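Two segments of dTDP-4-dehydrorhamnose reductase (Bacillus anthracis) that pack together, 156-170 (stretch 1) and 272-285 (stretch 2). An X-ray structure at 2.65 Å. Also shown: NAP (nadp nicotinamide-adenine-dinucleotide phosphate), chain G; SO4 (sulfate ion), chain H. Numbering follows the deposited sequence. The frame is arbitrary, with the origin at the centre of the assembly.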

# COMPACT_ATOMS: atom_id res chain seq x y z
N LEU A 156 -2.10 -1.57 -5.23
CA LEU A 156 -1.20 -2.60 -4.77
C LEU A 156 -1.80 -4.00 -4.96
O LEU A 156 -2.99 -4.20 -4.72
CB LEU A 156 -0.90 -2.34 -3.29
CG LEU A 156 0.12 -3.21 -2.57
CD1 LEU A 156 1.48 -3.10 -3.25
CD2 LEU A 156 0.22 -2.79 -1.12
N TYR A 157 -0.97 -4.94 -5.41
CA TYR A 157 -1.41 -6.32 -5.63
C TYR A 157 -0.19 -7.23 -5.48
O TYR A 157 0.90 -6.87 -5.92
CB TYR A 157 -2.01 -6.51 -7.02
CG TYR A 157 -1.03 -6.34 -8.15
CD1 TYR A 157 -0.76 -5.10 -8.70
CD2 TYR A 157 -0.39 -7.45 -8.69
CE1 TYR A 157 0.14 -4.96 -9.74
CE2 TYR A 157 0.51 -7.32 -9.72
CZ TYR A 157 0.78 -6.08 -10.25
OH TYR A 157 1.67 -5.97 -11.29
N GLY A 158 -0.38 -8.40 -4.88
CA GLY A 158 0.73 -9.34 -4.68
C GLY A 158 0.38 -10.80 -4.91
O GLY A 158 -0.68 -11.13 -5.44
N LYS A 159 1.29 -11.68 -4.49
CA LYS A 159 1.10 -13.12 -4.64
C LYS A 159 -0.02 -13.67 -3.80
O LYS A 159 -0.79 -14.53 -4.25
CB LYS A 159 2.36 -13.88 -4.20
CG LYS A 159 3.63 -13.61 -4.97
CD LYS A 159 4.75 -14.51 -4.44
CE LYS A 159 6.05 -14.31 -5.20
NZ LYS A 159 6.55 -12.91 -5.12
N TYR A 160 -0.13 -13.18 -2.57
CA TYR A 160 -1.14 -13.66 -1.65
C TYR A 160 -2.39 -12.78 -1.58
O TYR A 160 -2.34 -11.59 -1.85
CB TYR A 160 -0.50 -13.79 -0.28
CG TYR A 160 0.77 -14.61 -0.35
CD1 TYR A 160 0.75 -15.99 -0.26
CD2 TYR A 160 2.00 -13.99 -0.55
CE1 TYR A 160 1.91 -16.73 -0.35
CE2 TYR A 160 3.16 -14.72 -0.64
CZ TYR A 160 3.12 -16.09 -0.54
OH TYR A 160 4.28 -16.80 -0.63
N GLY A 161 -3.51 -13.42 -1.22
CA GLY A 161 -4.79 -12.74 -1.10
C GLY A 161 -5.42 -12.44 -2.45
O GLY A 161 -4.77 -12.57 -3.49
N ASN A 162 -6.69 -12.05 -2.44
CA ASN A 162 -7.38 -11.74 -3.68
C ASN A 162 -6.94 -10.37 -4.17
O ASN A 162 -6.59 -9.51 -3.38
CB ASN A 162 -8.90 -11.74 -3.48
CG ASN A 162 -9.44 -13.09 -3.04
OD1 ASN A 162 -8.69 -14.06 -2.92
ND2 ASN A 162 -10.74 -13.16 -2.80
N ASN A 163 -6.95 -10.19 -5.48
CA ASN A 163 -6.57 -8.93 -6.08
C ASN A 163 -7.15 -8.84 -7.49
O ASN A 163 -7.72 -9.82 -7.99
CB ASN A 163 -5.04 -8.75 -6.07
CG ASN A 163 -4.32 -9.83 -6.85
OD1 ASN A 163 -4.90 -10.50 -7.69
ND2 ASN A 163 -3.02 -9.96 -6.60
N PHE A 164 -7.01 -7.69 -8.13
CA PHE A 164 -7.54 -7.50 -9.47
C PHE A 164 -6.89 -8.41 -10.52
O PHE A 164 -7.55 -8.82 -11.46
CB PHE A 164 -7.40 -6.03 -9.88
CG PHE A 164 -7.98 -5.71 -11.24
CD1 PHE A 164 -9.31 -5.34 -11.36
CD2 PHE A 164 -7.20 -5.77 -12.38
CE1 PHE A 164 -9.85 -5.04 -12.60
CE2 PHE A 164 -7.73 -5.47 -13.62
CZ PHE A 164 -9.05 -5.10 -13.73
N VAL A 165 -5.62 -8.74 -10.36
CA VAL A 165 -4.97 -9.61 -11.34
C VAL A 165 -5.50 -11.05 -11.26
O VAL A 165 -5.77 -11.66 -12.29
CB VAL A 165 -3.45 -9.59 -11.21
CG1 VAL A 165 -2.82 -10.55 -12.21
CG2 VAL A 165 -2.92 -8.18 -11.43
N LYS A 166 -5.64 -11.58 -10.05
CA LYS A 166 -6.15 -12.94 -9.87
C LYS A 166 -7.61 -13.05 -10.32
O LYS A 166 -8.02 -14.09 -10.83
CB LYS A 166 -6.04 -13.41 -8.41
CG LYS A 166 -4.64 -13.52 -7.84
CD LYS A 166 -4.72 -13.97 -6.37
CE LYS A 166 -3.36 -14.11 -5.71
NZ LYS A 166 -2.51 -15.12 -6.38
N THR A 167 -8.38 -11.99 -10.11
CA THR A 167 -9.79 -11.98 -10.50
C THR A 167 -9.97 -12.09 -12.01
O THR A 167 -10.82 -12.85 -12.48
CB THR A 167 -10.53 -10.72 -9.96
OG1 THR A 167 -10.49 -10.72 -8.53
CG2 THR A 167 -11.98 -10.71 -10.41
N MET A 168 -9.18 -11.34 -12.78
CA MET A 168 -9.28 -11.39 -14.24
C MET A 168 -8.96 -12.78 -14.78
O MET A 168 -9.66 -13.28 -15.66
CB MET A 168 -8.36 -10.36 -14.90
CG MET A 168 -8.65 -8.89 -14.59
SD MET A 168 -10.27 -8.25 -15.09
CE MET A 168 -11.25 -8.46 -13.60
N ILE A 169 -7.91 -13.40 -14.26
CA ILE A 169 -7.51 -14.74 -14.71
C ILE A 169 -8.55 -15.79 -14.32
O ILE A 169 -8.73 -16.79 -15.01
CB ILE A 169 -6.14 -15.15 -14.14
CG1 ILE A 169 -5.06 -14.16 -14.58
CG2 ILE A 169 -5.77 -16.56 -14.59
CD1 ILE A 169 -3.69 -14.50 -14.05
N ARG A 170 -9.22 -15.55 -13.20
CA ARG A 170 -10.24 -16.46 -12.69
C ARG A 170 -11.50 -16.35 -13.54
O ARG A 170 -12.05 -17.36 -13.99
CB ARG A 170 -10.56 -16.08 -11.25
CG ARG A 170 -11.56 -16.97 -10.52
CD ARG A 170 -11.76 -16.44 -9.11
NE ARG A 170 -10.49 -16.38 -8.39
CZ ARG A 170 -10.33 -15.91 -7.16
NH1 ARG A 170 -11.37 -15.44 -6.48
NH2 ARG A 170 -9.13 -15.90 -6.60
N SER A 272 8.29 -0.04 -14.39
CA SER A 272 6.98 0.36 -14.89
C SER A 272 5.95 -0.66 -14.41
O SER A 272 6.30 -1.80 -14.12
CB SER A 272 6.99 0.43 -16.41
OG SER A 272 7.30 -0.84 -16.96
N TRP A 273 4.69 -0.25 -14.33
CA TRP A 273 3.63 -1.15 -13.88
C TRP A 273 3.58 -2.33 -14.83
O TRP A 273 3.30 -3.47 -14.44
CB TRP A 273 2.27 -0.44 -13.86
CG TRP A 273 1.81 0.05 -15.21
CD1 TRP A 273 2.02 1.29 -15.75
CD2 TRP A 273 1.06 -0.69 -16.18
NE1 TRP A 273 1.45 1.37 -16.99
CE2 TRP A 273 0.85 0.17 -17.28
CE3 TRP A 273 0.55 -1.99 -16.23
CZ2 TRP A 273 0.16 -0.24 -18.42
CZ3 TRP A 273 -0.14 -2.39 -17.36
CH2 TRP A 273 -0.33 -1.52 -18.44
N GLU A 274 3.86 -2.03 -16.09
CA GLU A 274 3.88 -3.01 -17.16
C GLU A 274 4.94 -4.05 -16.85
O GLU A 274 4.72 -5.25 -16.98
CB GLU A 274 4.22 -2.30 -18.47
CG GLU A 274 3.24 -1.19 -18.82
CD GLU A 274 3.61 -0.41 -20.05
OE1 GLU A 274 4.69 -0.68 -20.63
OE2 GLU A 274 2.84 0.50 -20.43
N GLU A 275 6.09 -3.55 -16.42
CA GLU A 275 7.23 -4.38 -16.07
C GLU A 275 7.04 -5.04 -14.70
O GLU A 275 7.56 -6.13 -14.45
CB GLU A 275 8.49 -3.52 -16.12
CG GLU A 275 9.77 -4.23 -15.83
CD GLU A 275 10.96 -3.31 -15.97
OE1 GLU A 275 12.10 -3.76 -15.72
OE2 GLU A 275 10.76 -2.12 -16.32
N GLY A 276 6.31 -4.37 -13.82
CA GLY A 276 6.05 -4.90 -12.48
C GLY A 276 5.13 -6.10 -12.57
O GLY A 276 5.23 -7.04 -11.78
N LEU A 277 4.22 -6.05 -13.54
CA LEU A 277 3.26 -7.12 -13.78
C LEU A 277 3.95 -8.36 -14.36
O LEU A 277 3.51 -9.48 -14.12
CB LEU A 277 2.16 -6.63 -14.73
CG LEU A 277 1.04 -7.61 -15.10
CD1 LEU A 277 0.32 -8.13 -13.86
CD2 LEU A 277 0.06 -6.94 -16.04
N GLU A 278 5.02 -8.15 -15.12
CA GLU A 278 5.73 -9.28 -15.71
C GLU A 278 6.27 -10.19 -14.64
O GLU A 278 6.01 -11.40 -14.65
CB GLU A 278 6.92 -8.82 -16.56
CG GLU A 278 6.61 -7.94 -17.74
CD GLU A 278 7.86 -7.58 -18.54
OE1 GLU A 278 8.95 -8.10 -18.21
OE2 GLU A 278 7.75 -6.78 -19.49
N ARG A 279 7.02 -9.62 -13.70
CA ARG A 279 7.62 -10.40 -12.62
C ARG A 279 6.56 -11.07 -11.73
O ARG A 279 6.88 -11.97 -10.96
CB ARG A 279 8.68 -9.57 -11.86
CG ARG A 279 9.49 -10.36 -10.84
CD ARG A 279 10.74 -9.60 -10.35
NE ARG A 279 10.52 -8.37 -9.59
CZ ARG A 279 10.51 -8.29 -8.26
NH1 ARG A 279 10.31 -7.12 -7.67
NH2 ARG A 279 10.71 -9.37 -7.51
N PHE A 280 5.31 -10.64 -11.86
CA PHE A 280 4.22 -11.23 -11.08
C PHE A 280 3.96 -12.64 -11.59
O PHE A 280 3.89 -13.59 -10.80
CB PHE A 280 2.94 -10.41 -11.18
CG PHE A 280 1.77 -11.07 -10.52
CD1 PHE A 280 1.51 -10.89 -9.18
CD2 PHE A 280 0.93 -11.89 -11.26
CE1 PHE A 280 0.44 -11.52 -8.58
CE2 PHE A 280 -0.15 -12.51 -10.67
CZ PHE A 280 -0.40 -12.33 -9.32
N PHE A 281 3.79 -12.78 -12.90
CA PHE A 281 3.54 -14.09 -13.50
C PHE A 281 4.76 -14.99 -13.35
O PHE A 281 4.63 -16.19 -13.10
CB PHE A 281 3.16 -13.98 -14.98
CG PHE A 281 1.86 -13.27 -15.24
CD1 PHE A 281 0.66 -13.97 -15.26
CD2 PHE A 281 1.83 -11.90 -15.49
CE1 PHE A 281 -0.53 -13.32 -15.50
CE2 PHE A 281 0.64 -11.25 -15.74
CZ PHE A 281 -0.55 -11.96 -15.74
N ILE A 282 5.95 -14.41 -13.52
CA ILE A 282 7.20 -15.16 -13.41
C ILE A 282 7.36 -15.83 -12.05
O ILE A 282 7.75 -16.99 -11.96
CB ILE A 282 8.43 -14.25 -13.65
CG1 ILE A 282 8.41 -13.69 -15.08
CG2 ILE A 282 9.71 -15.05 -13.46
CD1 ILE A 282 9.59 -12.78 -15.39
N GLU A 283 7.03 -15.09 -10.99
CA GLU A 283 7.15 -15.61 -9.63
C GLU A 283 5.97 -16.48 -9.16
O GLU A 283 6.15 -17.33 -8.29
CB GLU A 283 7.38 -14.45 -8.66
CG GLU A 283 8.67 -13.68 -8.93
CD GLU A 283 8.89 -12.51 -7.98
OE1 GLU A 283 7.99 -12.23 -7.16
OE2 GLU A 283 9.96 -11.88 -8.06
N THR A 284 4.79 -16.27 -9.73
CA THR A 284 3.61 -17.06 -9.34
C THR A 284 3.19 -18.05 -10.42
O THR A 284 1.99 -18.27 -10.63
CB THR A 284 2.42 -16.15 -9.01
OG1 THR A 284 2.07 -15.37 -10.16
CG2 THR A 284 2.76 -15.22 -7.86
N LYS A 285 4.16 -18.66 -11.09
CA LYS A 285 3.88 -19.62 -12.15
C LYS A 285 3.18 -20.86 -11.59
O LYS A 285 3.79 -21.69 -10.91
CB LYS A 285 5.18 -20.03 -12.86
CG LYS A 285 4.97 -21.04 -13.99
CD LYS A 285 6.29 -21.41 -14.67
CE LYS A 285 6.07 -22.42 -15.78
NZ LYS A 285 7.34 -22.80 -16.46
PA NAP G . -4.82 -5.89 3.67
O1A NAP G . -6.22 -5.54 4.10
O2A NAP G . -4.55 -7.25 3.06
O5B NAP G . -3.83 -5.70 4.93
C5B NAP G . -4.24 -5.08 6.14
C4B NAP G . -4.12 -6.09 7.28
O4B NAP G . -4.31 -5.43 8.54
C3B NAP G . -5.17 -7.19 7.18
O3B NAP G . -4.57 -8.49 7.15
C2B NAP G . -6.01 -7.03 8.43
O2B NAP G . -6.44 -8.29 8.95
C1B NAP G . -5.06 -6.31 9.37
N9A NAP G . -5.77 -5.65 10.50
C8A NAP G . -7.05 -5.22 10.53
N7A NAP G . -7.31 -4.72 11.76
C5A NAP G . -6.19 -4.84 12.50
C6A NAP G . -5.83 -4.49 13.89
N6A NAP G . -6.73 -3.91 14.71
N1A NAP G . -4.57 -4.76 14.31
C2A NAP G . -3.68 -5.34 13.48
N3A NAP G . -3.99 -5.67 12.21
C4A NAP G . -5.23 -5.43 11.70
O3 NAP G . -4.29 -4.74 2.66
PN NAP G . -2.73 -4.55 2.28
O1N NAP G . -2.67 -4.05 0.85
O2N NAP G . -1.94 -5.77 2.70
O5D NAP G . -2.28 -3.35 3.24
C5D NAP G . -1.01 -2.72 3.07
C4D NAP G . -1.13 -1.21 3.30
O4D NAP G . -1.12 -0.51 2.04
C3D NAP G . -2.41 -0.81 4.03
O3D NAP G . -2.10 -0.04 5.19
C2D NAP G . -3.19 0.02 3.04
O2D NAP G . -3.84 1.10 3.70
C1D NAP G . -2.15 0.49 2.03
N1N NAP G . -2.68 0.67 0.67
C2N NAP G . -3.23 -0.36 0.01
C3N NAP G . -3.73 -0.20 -1.28
C7N NAP G . -4.34 -1.38 -1.99
O7N NAP G . -4.45 -2.44 -1.39
N7N NAP G . -4.75 -1.26 -3.25
C4N NAP G . -3.65 1.05 -1.89
C5N NAP G . -3.07 2.10 -1.19
C6N NAP G . -2.59 1.88 0.10
P2B NAP G . -7.97 -8.76 8.80
O1X NAP G . -7.93 -10.20 9.23
O2X NAP G . -8.75 -7.86 9.73
O3X NAP G . -8.29 -8.55 7.34
S SO4 H . -3.42 -17.03 -0.98
O1 SO4 H . -3.04 -15.97 -0.06
O2 SO4 H . -2.86 -18.29 -0.52
O3 SO4 H . -4.88 -17.12 -1.02
O4 SO4 H . -2.91 -16.73 -2.32
O HOH W 1 2.67 -3.55 -11.63

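Helix 273-283 packs against a short strand (156-157), a loop and the start of helix 164-170; the two helix axes cross at 64° and come no closer than 12.6 Å, so side chains must span the gap. Phe 280 buries the most surface of any residue here. With chi1 at 173° (t) its ring reaches among Tyr 157, Gly 158 and Val 165: Val 165 CG1 lies 3.7 Å from Phe 280 CE2, and Gly 158 O sits at the ring edge, 3.4 Å from Phe 280 CE1, where the carbonyl meets the slightly positive ring hydrogens. Tyr 157, chi1 67° (p), turns its edge to the face of Phe 280 in an offset edge-to-face pair, centroids 5.6 Å apart and planes at 62°. The same rotamer carries its hydroxyl to the helix backbone, with Tyr 157 OH 3.2 Å from Leu 277 CA. No direct hydrogen bond forms there; instead a water lies 2.6 Å from Tyr 157 OH and donates to Trp 273 O at 2.9 Å. Leu 277 (t, p) starts sideways, but its end comes nearer, placing CD1 4.1 Å from Val 165 CG2. One turn on, Ile 169 (m, t) extends CD1 to within 3.7 Å of Phe 281 CE1, continuing the apolar seam.

Toward the C-terminal end of helix 273-283, beside Lys 159, a charged pair joins the packing. Lys 159 leaves its CA sideways, yet its m, t, t, p chain brings NZ to 2.6 Å from Glu 283 OE1, a salt bridge, while its CG rests 3.4 Å from Thr 284 CG2. Glu 283 OE2 also takes Arg 279 NH2 at 2.7 Å, so one carboxylate serves two cations. Thr 284, chi1 60° (p), ties OG1 to Phe 280 O at 2.6 Å where the chain leaves helical geometry. Asn 163, also p, caps its helix: OD1 accepts from Lys 166 N at 2.7 Å.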